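Local coordinates for protein extracellular ligand-binding receptor (Rhodopseudomonas palustris, PDB 4F06) that binds p-hydroxybenzoic acid and probably serves as the solute-binding component of an ABC transporter for lignin-derived benzoate compounds, at residues G9-M14 and Q65-K70; A87-L92 and V97-M102; A158-F163 and G168-A173; P207-V212 and P240-A245; D232-P237 and L247-T252. All coordinates share one frame; numbering follows the deposited sequence.

Interaction 1. Residues G9-M14 and Q65-K70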
# COMPACT_ATOMS: atom_id res chain seq x y z
N GLY A 9 -7.58 -17.58 2.65
CA GLY A 9 -7.58 -16.92 3.98
C GLY A 9 -7.00 -15.53 3.88
O GLY A 9 -5.87 -15.36 3.44
N VAL A 10 -7.80 -14.52 4.24
CA VAL A 10 -7.40 -13.13 4.15
C VAL A 10 -7.15 -12.61 5.54
O VAL A 10 -8.08 -12.60 6.38
CB VAL A 10 -8.50 -12.29 3.47
CG1 VAL A 10 -8.05 -10.84 3.37
CG2 VAL A 10 -8.84 -12.83 2.07
N ILE A 11 -5.93 -12.16 5.81
CA ILE A 11 -5.62 -11.58 7.12
C ILE A 11 -5.53 -10.07 6.89
O ILE A 11 -4.81 -9.59 6.02
CB ILE A 11 -4.28 -12.14 7.65
CG1 ILE A 11 -4.40 -13.66 7.92
CG2 ILE A 11 -3.84 -11.35 8.92
CD1 ILE A 11 -3.06 -14.33 8.12
N GLY A 12 -6.27 -9.29 7.69
CA GLY A 12 -6.22 -7.83 7.54
C GLY A 12 -6.69 -7.17 8.78
O GLY A 12 -7.14 -7.85 9.71
N THR A 13 -6.58 -5.85 8.82
CA THR A 13 -7.00 -5.10 10.00
C THR A 13 -8.51 -4.89 9.91
O THR A 13 -8.99 -3.91 9.33
CB THR A 13 -6.21 -3.77 10.10
OG1 THR A 13 -6.28 -3.10 8.83
CG2 THR A 13 -4.76 -4.04 10.43
N MSE A 14 -9.26 -5.86 10.43
CA MSE A 14 -10.72 -5.88 10.27
C MSE A 14 -11.45 -5.10 11.34
O MSE A 14 -12.64 -4.81 11.19
CB MSE A 14 -11.26 -7.31 10.28
CG MSE A 14 -10.57 -8.27 9.29
SE MSE A 14 -10.39 -7.69 7.43
CE MSE A 14 -12.17 -7.67 6.99
N GLN A 65 -1.63 -20.04 10.52
CA GLN A 65 -1.60 -21.49 10.78
C GLN A 65 -3.01 -22.03 10.97
O GLN A 65 -3.30 -23.12 10.49
CB GLN A 65 -0.73 -21.78 12.00
CG GLN A 65 0.73 -21.52 11.69
CD GLN A 65 1.65 -21.62 12.87
OE1 GLN A 65 1.24 -21.38 14.02
NE2 GLN A 65 2.91 -22.00 12.60
N GLU A 66 -3.90 -21.30 11.67
CA GLU A 66 -5.28 -21.77 11.81
C GLU A 66 -5.97 -21.84 10.45
O GLU A 66 -6.75 -22.76 10.16
CB GLU A 66 -6.07 -20.84 12.75
CG GLU A 66 -7.53 -21.26 12.96
CD GLU A 66 -8.67 -20.64 12.04
OE1 GLU A 66 -8.52 -19.72 11.22
OE2 GLU A 66 -9.84 -21.09 12.15
N LEU A 67 -5.76 -20.83 9.61
CA LEU A 67 -6.39 -20.86 8.28
C LEU A 67 -5.88 -22.06 7.45
O LEU A 67 -6.66 -22.72 6.77
CB LEU A 67 -6.11 -19.56 7.52
CG LEU A 67 -6.92 -18.36 8.03
CD1 LEU A 67 -6.23 -17.04 7.63
CD2 LEU A 67 -8.34 -18.47 7.53
N ILE A 68 -4.57 -22.35 7.53
CA ILE A 68 -3.99 -23.48 6.80
C ILE A 68 -4.55 -24.81 7.34
O ILE A 68 -4.94 -25.69 6.55
CB ILE A 68 -2.45 -23.45 6.91
CG1 ILE A 68 -1.88 -22.28 6.06
CG2 ILE A 68 -1.78 -24.75 6.44
CD1 ILE A 68 -0.46 -21.87 6.41
N VAL A 69 -4.59 -24.96 8.67
CA VAL A 69 -4.95 -26.26 9.26
C VAL A 69 -6.47 -26.48 9.36
O VAL A 69 -6.98 -27.55 8.99
CB VAL A 69 -4.28 -26.42 10.63
CG1 VAL A 69 -4.81 -27.66 11.34
CG2 VAL A 69 -2.77 -26.51 10.47
N LYS A 70 -7.18 -25.48 9.88
CA LYS A 70 -8.60 -25.68 10.17
C LYS A 70 -9.46 -25.36 8.96
O LYS A 70 -10.41 -26.07 8.68
CB LYS A 70 -9.00 -24.89 11.42
CG LYS A 70 -8.16 -25.24 12.64
CD LYS A 70 -8.30 -26.71 13.01
CE LYS A 70 -8.03 -26.97 14.48
NZ LYS A 70 -6.75 -26.34 14.90
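Leu67 on helix 57-69 reaches down onto Gly9 and Ile11 of strand 5-12, a helix-on-sheet contact in one lobe of a periplasmic-binding-protein fold of the leucine-binding family. Its isobutyl fork does all the touching. The CD1 branch lies between the two strand residues, 3.9 Å from Gly9 CA and also 3.9 Å from Ile11 CG1, while the CD2 branch comes within 3.9 Å of Gly9 CA. Both methyls therefore pack on the bare alpha carbon of the glycine, and the backbones come close here, with Gly9 CA 6.0 Å from Leu67 CA.

Ile11 joins from the side. Its CG1 is turned opposite the carbonyl carbon (chi1 -65°), a torsion that carries the ethyl arm toward the helix, and the terminal CD1 of Ile11 ends 4.2 Å from Leu67 CD1. Val10, between the two, sends its side chain to the other face of the sheet, against Tyr25 and Ile29 of helix 19-36.

Further out, the strand is held on both edges by backbone hydrogen bonds, Gly9 with Tyr75 and Ala77 and Val10 with Val48 and Arg50, so the floor under Leu67 is an interior strand of the sheet. The same leucine also touches Leu76 and Arg50, and Glu66 ties the helix to Arg50 by a salt bridge. Within the helix, the turn bearing Leu67 is closed by Val69 N donating to Gln65 O at 2.9 Å.

Interaction 2. Residues A87-L92 and V97-M102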
# COMPACT_ATOMS: atom_id res chain seq x y z
N ALA A 87 6.20 -12.43 9.65
CA ALA A 87 5.96 -13.57 10.52
C ALA A 87 5.36 -14.74 9.75
O ALA A 87 5.63 -15.90 10.07
CB ALA A 87 5.04 -13.15 11.67
N VAL A 88 4.54 -14.45 8.75
CA VAL A 88 3.84 -15.50 8.00
C VAL A 88 4.73 -16.08 6.89
O VAL A 88 4.68 -17.28 6.61
CB VAL A 88 2.52 -14.94 7.42
CG1 VAL A 88 1.85 -15.98 6.54
CG2 VAL A 88 1.61 -14.54 8.56
N ALA A 89 5.59 -15.24 6.29
CA ALA A 89 6.41 -15.65 5.12
C ALA A 89 7.14 -17.00 5.26
O ALA A 89 7.07 -17.81 4.33
CB ALA A 89 7.39 -14.54 4.80
N PRO A 90 7.83 -17.25 6.40
CA PRO A 90 8.66 -18.49 6.48
C PRO A 90 7.76 -19.76 6.52
O PRO A 90 8.29 -20.85 6.34
CB PRO A 90 9.58 -18.28 7.72
CG PRO A 90 8.93 -17.19 8.47
CD PRO A 90 8.07 -16.37 7.57
N LEU A 91 6.43 -19.67 6.74
CA LEU A 91 5.51 -20.83 6.86
C LEU A 91 5.17 -21.39 5.50
O LEU A 91 4.74 -22.53 5.37
CB LEU A 91 4.12 -20.42 7.58
CG LEU A 91 4.20 -19.71 8.91
CD1 LEU A 91 2.80 -19.36 9.28
CD2 LEU A 91 4.80 -20.68 9.91
N LEU A 92 5.20 -20.52 4.50
CA LEU A 92 4.43 -20.75 3.27
C LEU A 92 4.93 -21.92 2.45
O LEU A 92 4.13 -22.71 1.93
CB LEU A 92 4.43 -19.51 2.38
CG LEU A 92 3.90 -18.23 3.04
CD1 LEU A 92 4.19 -17.05 2.13
CD2 LEU A 92 2.40 -18.38 3.37
N VAL A 97 1.43 -23.19 0.47
CA VAL A 97 0.36 -22.20 0.36
C VAL A 97 0.98 -20.84 -0.05
O VAL A 97 1.72 -20.24 0.70
CB VAL A 97 -0.36 -22.06 1.71
CG1 VAL A 97 -1.36 -20.91 1.74
CG2 VAL A 97 -1.08 -23.38 2.08
N PRO A 98 0.64 -20.33 -1.27
CA PRO A 98 1.14 -19.00 -1.61
C PRO A 98 0.44 -17.90 -0.82
O PRO A 98 -0.67 -18.10 -0.34
CB PRO A 98 0.80 -18.86 -3.11
CG PRO A 98 0.63 -20.31 -3.59
CD PRO A 98 0.01 -21.03 -2.42
N MSE A 99 1.10 -16.74 -0.75
CA MSE A 99 0.55 -15.56 -0.10
C MSE A 99 0.59 -14.40 -1.07
O MSE A 99 1.64 -14.03 -1.62
CB MSE A 99 1.35 -15.21 1.16
CG MSE A 99 0.83 -13.94 1.87
SE MSE A 99 1.65 -13.60 3.65
CE MSE A 99 3.50 -13.16 3.21
N VAL A 100 -0.60 -13.80 -1.24
CA VAL A 100 -0.71 -12.58 -2.05
C VAL A 100 -0.77 -11.38 -1.11
O VAL A 100 -1.76 -11.17 -0.40
CB VAL A 100 -1.99 -12.65 -2.91
CG1 VAL A 100 -2.05 -11.40 -3.78
CG2 VAL A 100 -1.97 -13.90 -3.79
N VAL A 101 0.33 -10.65 -1.03
CA VAL A 101 0.43 -9.53 -0.12
C VAL A 101 -0.32 -8.35 -0.74
O VAL A 101 -0.02 -7.92 -1.86
CB VAL A 101 1.91 -9.17 0.17
CG1 VAL A 101 2.04 -7.88 0.97
CG2 VAL A 101 2.56 -10.32 0.93
N MSE A 102 -1.27 -7.81 0.03
CA MSE A 102 -2.14 -6.76 -0.45
C MSE A 102 -1.90 -5.42 0.22
O MSE A 102 -2.65 -4.47 -0.01
CB MSE A 102 -3.59 -7.16 -0.31
CG MSE A 102 -4.02 -8.35 -1.15
SE MSE A 102 -5.76 -9.04 -0.57
CE MSE A 102 -6.11 -10.26 -2.04
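Leu92 and Met99, a selenomethionine in this crystal, form the dense centre of the contact between segment 87-92, which carries the last part of helix 82-88 and leads on to helix 92-95, and strand 99-101. These helices connect the parallel neighbours 75-78 and 99-101, a beta-alpha-beta arrangement of the binding-protein lobe. The Leu92 side chain stands at about a right angle to that of Met99, and its CD1 methyl presses on Met99 CB at 3.5 Å. The other methyl, CD2, leans over the backbone instead, 3.3 Å from Val97 O. That carbonyl oxygen is buried and has no hydrogen-bond partner in the model.

The selenium belongs to the tight part too. With CG anti to the backbone N, the chain runs straight to SE, which rests 3.7 Å from Val88 CG1. A bend at chi3, 68°, then turns the methyl aside, and only this end is looser: CE is 4.1 Å from Leu92 CD1 and 4.4 Å from Ala89 CB. Ile116 of strand 116-118 also touches Ala89, Leu92 and Met99. The more open flank belongs to Leu91, which is partly exposed and packs on Lys61 and Gln65 of helix 57-69.

One polar link spans the segments: Val97 N donates to Leu92 O at 3.1 Å, with an N-H...O angle of 166°, the donor tilted 19° from the carbonyl plane. Backbone bonds of Met99 to Tyr115 and Val117 join strand 99-101 to its parallel neighbour 116-118. The chemistry is chiefly dispersion, implying an association set by shape, with the single backbone bond fixing where the chain enters the strand.

Interaction 3. Residues A158-F163 and G168-A173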
# COMPACT_ATOMS: atom_id res chain seq x y z
N ALA A 158 15.55 5.25 0.80
CA ALA A 158 15.26 5.56 -0.60
C ALA A 158 15.31 7.06 -0.86
O ALA A 158 15.86 7.54 -1.87
CB ALA A 158 13.88 5.02 -0.97
N PHE A 159 14.70 7.84 0.05
CA PHE A 159 14.68 9.29 -0.17
C PHE A 159 16.09 9.88 -0.05
O PHE A 159 16.50 10.69 -0.90
CB PHE A 159 13.72 10.00 0.82
CG PHE A 159 13.45 11.40 0.41
CD1 PHE A 159 14.31 12.45 0.73
CD2 PHE A 159 12.33 11.69 -0.37
CE1 PHE A 159 14.07 13.75 0.30
CE2 PHE A 159 12.06 12.99 -0.78
CZ PHE A 159 12.94 14.02 -0.47
N LYS A 160 16.83 9.51 1.01
CA LYS A 160 18.21 10.04 1.16
C LYS A 160 19.01 9.73 -0.08
O LYS A 160 19.66 10.64 -0.63
CB LYS A 160 18.91 9.37 2.34
CG LYS A 160 18.56 9.93 3.67
CD LYS A 160 19.32 9.15 4.75
CE LYS A 160 19.10 9.76 6.13
NZ LYS A 160 19.97 9.06 7.13
N LYS A 161 19.02 8.47 -0.54
CA LYS A 161 19.90 8.10 -1.64
C LYS A 161 19.53 8.85 -2.91
O LYS A 161 20.41 9.35 -3.64
CB LYS A 161 19.85 6.58 -1.87
CG LYS A 161 20.60 5.78 -0.82
CD LYS A 161 20.68 4.29 -1.10
CE LYS A 161 21.45 3.59 0.00
NZ LYS A 161 21.61 2.16 -0.37
N THR A 162 18.23 8.96 -3.17
CA THR A 162 17.79 9.55 -4.47
C THR A 162 17.95 11.07 -4.44
O THR A 162 18.49 11.66 -5.36
CB THR A 162 16.33 9.16 -4.75
OG1 THR A 162 16.18 7.74 -4.66
CG2 THR A 162 15.85 9.66 -6.09
N PHE A 163 17.49 11.69 -3.35
CA PHE A 163 17.58 13.16 -3.24
C PHE A 163 19.03 13.65 -3.20
O PHE A 163 19.38 14.63 -3.85
CB PHE A 163 16.76 13.64 -2.01
CG PHE A 163 16.59 15.14 -1.95
CD1 PHE A 163 15.90 15.82 -2.97
CD2 PHE A 163 17.03 15.87 -0.82
CE1 PHE A 163 15.72 17.20 -2.88
CE2 PHE A 163 16.81 17.23 -0.73
CZ PHE A 163 16.16 17.90 -1.76
N GLY A 168 20.49 17.33 -3.56
CA GLY A 168 19.78 17.78 -2.38
C GLY A 168 20.48 17.47 -1.08
O GLY A 168 21.31 16.57 -1.01
N LYS A 169 20.10 18.17 -0.02
CA LYS A 169 20.63 17.94 1.32
C LYS A 169 19.50 17.47 2.22
O LYS A 169 18.40 18.01 2.20
CB LYS A 169 21.19 19.26 1.85
CG LYS A 169 22.39 19.82 1.08
CD LYS A 169 22.82 21.17 1.64
CE LYS A 169 24.06 21.73 0.94
NZ LYS A 169 24.66 22.85 1.72
N VAL A 170 19.80 16.43 3.01
CA VAL A 170 18.90 15.98 4.08
C VAL A 170 19.47 16.54 5.37
O VAL A 170 20.58 16.14 5.78
CB VAL A 170 18.76 14.47 4.10
CG1 VAL A 170 17.94 14.02 5.32
CG2 VAL A 170 18.07 13.99 2.82
N VAL A 171 18.74 17.46 6.01
CA VAL A 171 19.26 18.18 7.15
C VAL A 171 18.82 17.60 8.46
O VAL A 171 19.35 17.95 9.50
CB VAL A 171 18.96 19.70 7.10
CG1 VAL A 171 19.71 20.31 5.91
CG2 VAL A 171 17.46 19.95 7.08
N GLU A 172 17.84 16.70 8.43
CA GLU A 172 17.30 16.09 9.64
C GLU A 172 16.64 14.78 9.23
O GLU A 172 16.02 14.71 8.15
CB GLU A 172 16.25 17.00 10.27
CG GLU A 172 15.88 16.53 11.68
CD GLU A 172 14.82 17.37 12.32
OE1 GLU A 172 14.13 18.10 11.57
OE2 GLU A 172 14.67 17.27 13.56
N ALA A 173 16.78 13.74 10.04
CA ALA A 173 16.09 12.49 9.77
C ALA A 173 15.63 11.95 11.11
O ALA A 173 16.48 11.63 11.97
CB ALA A 173 17.01 11.49 9.07
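Phe163 lays its ring against Gly168, the residue that leads into strand 169-176. With CG placed opposite the backbone N (chi1 -169°), the side chain swings off helix 150-165 toward the strand, and the second torsion turns one ring face to the glycine. Gly168 CA then sits over that face, 3.7 Å from the ring centroid and 21° off the normal, a CH-pi contact displaced toward the CE2 rim. At the ring edge, in plane, Lys169 O approaches Phe163 CE2 at 3.4 Å, and Val170 CG2 stands near the same edge, 4.2 Å from Phe163 CD2.

Lys160, one turn earlier, handles the outer part. Its CG lies opposite the carbonyl carbon and the rest of the chain is fully extended, so the aliphatic stem passes at about a right angle to Val170, with CG 4.2 Å from Val170 CG2, and CE reaches Ala173 CB at 4.0 Å. The ammonium end continues to a salt bridge with Glu156 on its own helix. Lys160 thus gives methylenes to the strand and keeps its charge for the helix.

The backbones meet where Gly168 N donates to Phe163 O at 2.9 Å, a bent bond whose donor lies well off the carbonyl plane. From there the elements diverge. The axes of the short segments are 8.6 Å apart at closest, their N-to-C directions 140° apart, so nearer antiparallel than parallel. Helix and strand are the second and third members of the beta-alpha-beta crossover 141-147, 150-165, 169-176, the repeating unit of the alpha/beta lobes in periplasmic binding proteins.

Interaction 4. Residues P207-V212 and P240-A245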
# COMPACT_ATOMS: atom_id res chain seq x y z
N PRO A 207 -1.88 7.48 12.75
CA PRO A 207 -0.61 8.22 12.77
C PRO A 207 -0.54 9.29 11.68
O PRO A 207 -0.04 10.40 11.93
CB PRO A 207 0.44 7.12 12.50
CG PRO A 207 -0.22 5.88 13.10
CD PRO A 207 -1.66 6.02 12.65
N THR A 208 -1.02 8.97 10.47
CA THR A 208 -0.97 9.95 9.39
C THR A 208 -1.89 11.13 9.65
O THR A 208 -1.55 12.28 9.33
CB THR A 208 -1.23 9.27 8.04
OG1 THR A 208 -2.44 8.49 8.06
CG2 THR A 208 -0.09 8.31 7.67
N LEU A 209 -3.07 10.86 10.19
CA LEU A 209 -3.97 11.96 10.50
C LEU A 209 -3.33 12.90 11.54
O LEU A 209 -3.38 14.14 11.43
CB LEU A 209 -5.30 11.41 11.03
CG LEU A 209 -6.38 12.52 11.20
CD1 LEU A 209 -6.72 13.17 9.86
CD2 LEU A 209 -7.66 11.96 11.77
N GLY A 210 -2.74 12.31 12.58
CA GLY A 210 -2.08 13.13 13.62
C GLY A 210 -0.94 13.93 13.10
O GLY A 210 -0.79 15.09 13.45
N PHE A 211 -0.11 13.32 12.26
CA PHE A 211 1.06 14.02 11.74
C PHE A 211 0.61 15.21 10.88
O PHE A 211 1.11 16.31 11.06
CB PHE A 211 1.95 13.05 10.93
CG PHE A 211 3.23 13.68 10.44
CD1 PHE A 211 3.25 14.45 9.28
CD2 PHE A 211 4.42 13.48 11.15
CE1 PHE A 211 4.47 15.03 8.88
CE2 PHE A 211 5.62 14.01 10.72
CZ PHE A 211 5.64 14.80 9.57
N VAL A 212 -0.33 15.00 9.98
CA VAL A 212 -0.74 16.10 9.08
C VAL A 212 -1.39 17.23 9.89
O VAL A 212 -1.14 18.42 9.63
CB VAL A 212 -1.63 15.58 7.95
CG1 VAL A 212 -2.23 16.74 7.14
CG2 VAL A 212 -0.79 14.68 7.04
N PRO A 240 -11.38 14.44 4.17
CA PRO A 240 -12.35 15.34 4.81
C PRO A 240 -12.04 15.62 6.27
O PRO A 240 -12.53 16.62 6.84
CB PRO A 240 -13.68 14.57 4.73
CG PRO A 240 -13.50 13.59 3.62
CD PRO A 240 -12.02 13.24 3.60
N ASN A 241 -11.26 14.73 6.90
CA ASN A 241 -10.87 14.93 8.30
C ASN A 241 -9.75 15.91 8.47
O ASN A 241 -9.65 16.53 9.51
CB ASN A 241 -10.53 13.58 8.95
CG ASN A 241 -11.73 12.68 9.01
OD1 ASN A 241 -12.85 13.18 9.22
ND2 ASN A 241 -11.55 11.39 8.87
N ILE A 242 -8.92 16.05 7.44
CA ILE A 242 -7.96 17.12 7.42
C ILE A 242 -8.69 18.42 7.04
O ILE A 242 -8.48 19.49 7.63
CB ILE A 242 -6.82 16.83 6.43
CG1 ILE A 242 -6.07 15.57 6.84
CG2 ILE A 242 -5.85 18.01 6.30
CD1 ILE A 242 -5.29 14.97 5.69
N GLY A 243 -9.58 18.30 6.05
CA GLY A 243 -10.37 19.41 5.52
C GLY A 243 -9.58 20.25 4.55
O GLY A 243 -8.49 19.88 4.09
N GLU A 244 -10.14 21.40 4.22
CA GLU A 244 -9.54 22.27 3.21
C GLU A 244 -8.16 22.80 3.59
O GLU A 244 -7.39 23.22 2.75
CB GLU A 244 -10.47 23.45 2.88
CG GLU A 244 -11.73 23.02 2.15
CD GLU A 244 -12.67 24.18 2.00
OE1 GLU A 244 -12.38 25.27 2.56
OE2 GLU A 244 -13.70 24.00 1.32
N ALA A 245 -7.81 22.72 4.87
CA ALA A 245 -6.44 23.05 5.28
C ALA A 245 -5.43 22.06 4.65
O ALA A 245 -4.24 22.35 4.61
CB ALA A 245 -6.34 23.03 6.79
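An apolar helix-to-helix contact joins Leu209 and Val212 of helix 206-217 to Asn241 and Ile242 at the end of the short helix 239-242, on the outside of an alpha/beta lobe of the periplasmic-binding-protein fold. The evidence is purely van der Waals: three residue pairs lie within 4.5 Å, all through carbon atoms, and together the segments bury 178 Å². The nearest alpha carbons, those of Leu209 and Ile242, are 7.2 Å apart, a separation that the side chains fill.

Ile242 takes part in both apolar pairs. Its side chain and that of Leu209 slide past each other in opposite directions, bringing Leu209 CD1 to 3.9 Å from Ile242 CG1. Val212 meets the same isoleucine at about a right angle and engages both of its branches, CG1 of Val212 lying 3.8 Å from Ile242 CD1 and 3.9 Å from Ile242 CG2. Leu209 gets there by its torsions: CG stands opposite the backbone N (chi1 -172°), and the second torsion, 63°, turns CD1 to the short helix.

Burial is graded. Val212 is buried and also rests on Val233, whereas Asn241 is exposed and offers its methylene to the leucine, its amide ND2 being bonded to Asp238. Asn241 O accepts from Lys213 NZ, a polar tie beside the apolar patch. Just after Ile242 the chain leaves the helix at Gly243, with phi at 80°, and turns toward Glu244, which pairs with Lys347. On the exposed side the contact closes with Leu209 CD1 set 3.9 Å from Asn241 CB.

Interaction 5. Residues D232-P237 and L247-T252. With PHB (p-hydroxybenzoic acid), chain B.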
# COMPACT_ATOMS: atom_id res chain seq x y z
N ASP A 232 0.38 7.08 1.45
CA ASP A 232 -0.06 6.56 2.75
C ASP A 232 -0.54 7.67 3.66
O ASP A 232 -1.37 7.43 4.54
CB ASP A 232 1.13 5.86 3.41
CG ASP A 232 1.71 4.82 2.47
OD1 ASP A 232 1.16 3.72 2.39
OD2 ASP A 232 2.68 5.17 1.76
N VAL A 233 0.02 8.86 3.49
CA VAL A 233 -0.20 9.94 4.45
C VAL A 233 -1.47 10.75 4.16
O VAL A 233 -1.92 11.50 5.02
CB VAL A 233 1.09 10.80 4.50
CG1 VAL A 233 0.93 11.98 5.47
CG2 VAL A 233 2.31 9.94 4.86
N VAL A 234 -2.06 10.57 2.96
CA VAL A 234 -3.21 11.35 2.53
C VAL A 234 -4.27 10.46 1.90
O VAL A 234 -4.92 10.82 0.93
CB VAL A 234 -2.81 12.50 1.60
CG1 VAL A 234 -2.09 13.60 2.38
CG2 VAL A 234 -1.95 12.00 0.45
N THR A 235 -4.53 9.31 2.49
CA THR A 235 -5.57 8.43 1.97
C THR A 235 -6.91 9.13 1.93
O THR A 235 -7.27 9.93 2.80
CB THR A 235 -5.66 7.08 2.67
OG1 THR A 235 -5.99 7.26 4.03
CG2 THR A 235 -4.34 6.31 2.53
N GLU A 236 -7.69 8.82 0.88
CA GLU A 236 -8.89 9.57 0.57
C GLU A 236 -9.87 9.69 1.73
O GLU A 236 -10.43 10.77 1.93
CB GLU A 236 -9.54 9.06 -0.72
CG GLU A 236 -8.78 9.49 -1.98
CD GLU A 236 -7.64 8.55 -2.35
OE1 GLU A 236 -7.28 7.58 -1.59
OE2 GLU A 236 -7.08 8.78 -3.44
N PRO A 237 -10.14 8.59 2.47
CA PRO A 237 -11.15 8.75 3.54
C PRO A 237 -10.75 9.70 4.65
O PRO A 237 -11.62 10.18 5.37
CB PRO A 237 -11.33 7.33 4.07
CG PRO A 237 -10.96 6.48 2.86
CD PRO A 237 -9.78 7.18 2.26
N LEU A 247 -5.34 21.32 1.47
CA LEU A 247 -5.13 21.65 0.07
C LEU A 247 -3.66 21.93 -0.18
O LEU A 247 -2.99 22.65 0.56
CB LEU A 247 -5.94 22.90 -0.38
CG LEU A 247 -7.44 22.65 -0.49
CD1 LEU A 247 -8.20 23.98 -0.60
CD2 LEU A 247 -7.78 21.75 -1.69
N GLY A 248 -3.16 21.39 -1.30
CA GLY A 248 -1.81 21.62 -1.72
C GLY A 248 -0.79 20.61 -1.27
O GLY A 248 0.32 20.59 -1.80
N ILE A 249 -1.15 19.70 -0.35
CA ILE A 249 -0.17 18.71 0.09
C ILE A 249 0.14 17.79 -1.12
O ILE A 249 -0.77 17.29 -1.79
CB ILE A 249 -0.70 17.87 1.27
CG1 ILE A 249 -0.75 18.78 2.53
CG2 ILE A 249 0.17 16.61 1.51
CD1 ILE A 249 -1.54 18.15 3.69
N LEU A 250 1.43 17.53 -1.33
CA LEU A 250 1.91 16.70 -2.43
C LEU A 250 2.19 15.28 -1.94
O LEU A 250 2.71 15.07 -0.82
CB LEU A 250 3.22 17.27 -3.00
CG LEU A 250 3.08 18.67 -3.59
CD1 LEU A 250 4.45 19.25 -3.92
CD2 LEU A 250 2.17 18.66 -4.82
N SER A 251 1.89 14.29 -2.78
CA SER A 251 2.24 12.91 -2.46
C SER A 251 2.52 12.14 -3.71
O SER A 251 1.95 12.44 -4.77
CB SER A 251 1.11 12.25 -1.65
OG SER A 251 -0.10 12.17 -2.40
N THR A 252 3.30 11.06 -3.60
CA THR A 252 3.48 10.12 -4.69
C THR A 252 2.83 8.80 -4.30
O THR A 252 2.97 8.31 -3.18
CB THR A 252 4.95 9.95 -5.07
OG1 THR A 252 5.68 9.67 -3.87
CG2 THR A 252 5.48 11.21 -5.77
C1' PHB B . 3.58 -1.64 6.22
O1' PHB B . 4.30 -2.18 5.37
O2' PHB B . 3.62 -1.96 7.46
C1 PHB B . 2.66 -0.55 5.76
C2 PHB B . 2.97 0.20 4.61
C3 PHB B . 2.16 1.24 4.22
C4 PHB B . 1.06 1.59 4.97
C5 PHB B . 0.75 0.88 6.11
C6 PHB B . 1.55 -0.18 6.53
O4 PHB B . 0.27 2.63 4.66
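Val234 sets a methyl against a hydroxyl: its CG2 lies 3.4 Å from Ser251 OG and 3.7 Å from Ser251 CB, in a contact that is buried on both sides. The serine oxygen spends its polarity on Arg343, to which it is hydrogen-bonded, so the methyl meets an atom that is already satisfied. A chi1 of -72° at Val234 explains the approach, since it leaves CG2 wedged between the backbone N and the carbonyl carbon. The other methyl, CG1, is directed to Ile249, where it stands 3.9 Å from Ile249 CG2, the two side chains inclined to one another. Val234 thus fills the step between Ile249, just before strand 250-253, and Ser251 within it, both directed toward the loop, while Leu250 between them points away.

Two residues earlier the same loop reaches the p-hydroxybenzoic acid pocket, to which Asp232 belongs. The phenol O4 of the ligand donates to Asp232 OD1 at 2.7 Å. Asp232 OD1 is hydrogen-bonded to Tyr253 OH as well, and OD2 to Thr230 OG1, so both oxygens have protein partners that would resist rotation of the carboxylate. The ligand is also hydrogen-bonded to Ala204 N, Tyr149 OH, Thr82 OG1 and Ala105 N; Thr82 and Ala105 come from the region of the first sheet, consistent with a ligand held between the lobes.

Around this core, loop 232-237 runs from strand 226-230 to helix 239-242. Strand 250-253 pairs parallel with strand 226-230 and antiparallel with strand 336-348. Val234 also touches Arg343 of strand 336-348 and Asn354 of strand 351-363, so the loop packs against these strands too.

Along the chain interactions 1, 2 and 3 follow one another, whereas 4 and 5 interleave. Interactions 1 and 2, with centres about 11 Å apart, share the sheet containing strands 5-12 and 99-101 and touch through Gln65 with Leu91 and Ile68 with Val97. Interactions 3 and 5 reach the second sheet, with centres about 20 Å apart. Interactions 4 and 5 have centres about 9 Å apart and meet directly: Val212 packs on Val233 and Ile249, and Thr208 on Asp232. Interactions 1 and 3 have centres about 39 Å apart, across the chain's centre. The contacts thus fall into two lobes, consistent with a two-lobed binding protein; the p-hydroxybenzoic acid bonded to Asp232 lies between them.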